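Local coordinates for vinylacetyl-CoA Delta-isomerase (Nitrosopumilus maritimus SCM1, PDB 6VJR), which dehydrates 4-hydroxybutyryl-CoA as an oxygen-tolerant enzyme that carries FAD and an iron-sulfur cluster, and is probably also a vinylacetyl-CoA Delta-isomerase, at the interface of chains A and B. Coordinates in Å, arbitrary orientation; residue numbers count along the deposited sequence, not the author numbering. Chains: chain A/B, Vinylacetyl-CoA Delta-isomerase.

The interface of chains A and B. Residues chain A 378, 381, 388-389, 433; chain B 374, 442, 445-446.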
loop_
_atom_site.group_PDB
_atom_site.type_symbol
_atom_site.label_atom_id
_atom_site.label_comp_id
_atom_site.label_asym_id
_atom_site.label_seq_id
_atom_site.Cartn_x
_atom_site.Cartn_y
_atom_site.Cartn_z
ATOM N N ARG A 378 -10.856 6.273 -5.089
ATOM C CA ARG A 378 -10.579 7.065 -3.889
ATOM C C ARG A 378 -9.968 8.408 -4.271
ATOM O O ARG A 378 -10.385 9.464 -3.805
ATOM C CB ARG A 378 -9.673 6.299 -2.936
ATOM C CG ARG A 378 -9.522 6.947 -1.573
ATOM C CD ARG A 378 -8.637 6.112 -0.672
ATOM N NE ARG A 378 -7.223 6.214 -0.981
ATOM C CZ ARG A 378 -6.429 7.202 -0.614
ATOM N NH1 ARG A 378 -6.809 8.091 0.311
ATOM N NH2 ARG A 378 -5.207 7.217 -1.087
ATOM N N GLN A 381 -12.380 10.858 -5.818
ATOM C CA GLN A 381 -13.246 11.490 -4.835
ATOM C C GLN A 381 -12.491 12.579 -4.084
ATOM O O GLN A 381 -13.067 13.611 -3.773
ATOM C CB GLN A 381 -13.810 10.469 -3.859
ATOM C CG GLN A 381 -14.756 9.489 -4.522
ATOM C CD GLN A 381 -15.596 8.740 -3.514
ATOM O OE1 GLN A 381 -15.422 8.878 -2.289
ATOM N NE2 GLN A 381 -16.560 7.989 -4.025
ATOM N N VAL A 388 -19.391 15.841 -4.481
ATOM C CA VAL A 388 -19.570 14.566 -5.155
ATOM C C VAL A 388 -20.639 13.718 -4.459
ATOM O O VAL A 388 -21.307 12.930 -5.124
ATOM C CB VAL A 388 -18.208 13.874 -5.400
ATOM C CG1 VAL A 388 -17.638 13.250 -4.141
ATOM C CG2 VAL A 388 -18.270 12.851 -6.526
ATOM N N VAL A 389 -20.832 13.893 -3.126
ATOM C CA VAL A 389 -21.856 13.180 -2.404
ATOM C C VAL A 389 -22.938 14.073 -1.801
ATOM O O VAL A 389 -23.873 13.519 -1.263
ATOM C CB VAL A 389 -21.263 12.245 -1.337
ATOM C CG1 VAL A 389 -20.482 11.100 -1.981
ATOM C CG2 VAL A 389 -20.440 12.982 -0.273
ATOM N N LEU A 433 -19.594 5.224 -6.641
ATOM C CA LEU A 433 -20.639 4.782 -5.732
ATOM C C LEU A 433 -21.859 4.189 -6.442
ATOM O O LEU A 433 -22.542 3.330 -5.882
ATOM C CB LEU A 433 -21.085 5.919 -4.818
ATOM C CG LEU A 433 -20.025 6.459 -3.868
ATOM C CD1 LEU A 433 -20.509 7.697 -3.136
ATOM C CD2 LEU A 433 -19.638 5.383 -2.937
ATOM N N TYR B 374 -11.639 2.861 2.842
ATOM C CA TYR B 374 -11.699 2.385 1.479
ATOM C C TYR B 374 -11.184 0.953 1.370
ATOM O O TYR B 374 -11.707 0.164 0.572
ATOM C CB TYR B 374 -10.950 3.379 0.579
ATOM C CG TYR B 374 -11.679 4.706 0.361
ATOM C CD1 TYR B 374 -11.539 5.777 1.262
ATOM C CD2 TYR B 374 -12.505 4.930 -0.725
ATOM C CE1 TYR B 374 -12.170 6.986 1.062
ATOM C CE2 TYR B 374 -13.158 6.135 -0.933
ATOM C CZ TYR B 374 -13.024 7.169 -0.021
ATOM O OH TYR B 374 -13.632 8.401 -0.225
ATOM N N THR B 442 -16.815 8.852 1.744
ATOM C CA THR B 442 -16.531 10.188 1.242
ATOM C C THR B 442 -16.379 11.216 2.365
ATOM O O THR B 442 -15.559 12.132 2.238
ATOM C CB THR B 442 -17.516 10.572 0.153
ATOM O OG1 THR B 442 -17.657 9.484 -0.775
ATOM C CG2 THR B 442 -17.009 11.765 -0.629
ATOM N N MET B 445 -13.040 10.909 3.735
ATOM C CA MET B 445 -12.141 11.641 2.865
ATOM C C MET B 445 -12.093 13.144 3.139
ATOM O O MET B 445 -11.015 13.714 3.252
ATOM C CB MET B 445 -12.515 11.381 1.414
ATOM C CG MET B 445 -11.689 12.175 0.440
ATOM S SD MET B 445 -9.959 11.710 0.370
ATOM C CE MET B 445 -10.007 10.051 -0.279
ATOM N N HIS B 446 -13.241 13.806 3.225
ATOM C CA HIS B 446 -13.308 15.265 3.177
ATOM C C HIS B 446 -13.688 15.939 4.496
ATOM O O HIS B 446 -13.478 17.133 4.648
ATOM C CB HIS B 446 -14.300 15.718 2.110
ATOM C CG HIS B 446 -13.719 15.516 0.749
ATOM N ND1 HIS B 446 -12.549 16.122 0.311
ATOM C CD2 HIS B 446 -14.102 14.680 -0.225
ATOM C CE1 HIS B 446 -12.325 15.736 -0.945
ATOM N NE2 HIS B 446 -13.240 14.829 -1.270
#
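A:Arg378 runs obliquely across one face of the B:Tyr374 ring. The CB of A:Arg378 meets the ring at B:Tyr374 CD2, 3.8 Å away. The CG of A:Arg378 sits over the centre of the B:Tyr374 ring face, 3.5 Å from the centroid, in a CH-pi contact. The same CG touches the methyl CE of B:Met445, which comes in at about a right angle. CD passes over CD1 and CG of the ring. The chain then bends at chi3 (76°), and the guanidinium stands steeply to the ring rather than stacking on it. A:Arg378 NH1 ends 3.8 Å from B:Met445 CE. The aliphatic stem of the arginine thus does the packing.

At the far edge of the ring, the phenol OH of B:Tyr374 donates to the amide oxygen OE1 of A:Gln381 at 2.8 Å. B:Thr442 OG1 donates to A:Gln381 OE1 as well, also at 2.8 Å. The two hydroxyls reach it from opposite faces of the amide plane, and this grip should fix the amide's rotation. A phenylalanine in place of B:Tyr374 would probably leave A:Gln381 OE1 without its phenol donor and the amide freer to turn.

The backbone of A:Gln381 is held as well. B:His446 NE2 donates to the carbonyl A:Gln381 O in a nearly straight bond of 2.8 Å, with the oxygen in the imidazole plane. B:Met445 CG covers one face of that imidazole within chain B. Beside the amide, B:Thr442 CG2 meets A:Val389 CG2 tip to tip at 3.7 Å, and A:Val388 CG1 touches the same B:Thr442 CG2 methyl.

This patch, built mainly from helices, belongs to a two-fold symmetric interface between identical chains in the deposited four-chain assembly, which may reflect the biological one. Helix 372-384 of chain A, followed by the short helix 387-390, packs against helices 372-384 and 435-446 of chain B. Each contact recurs with the chains exchanged.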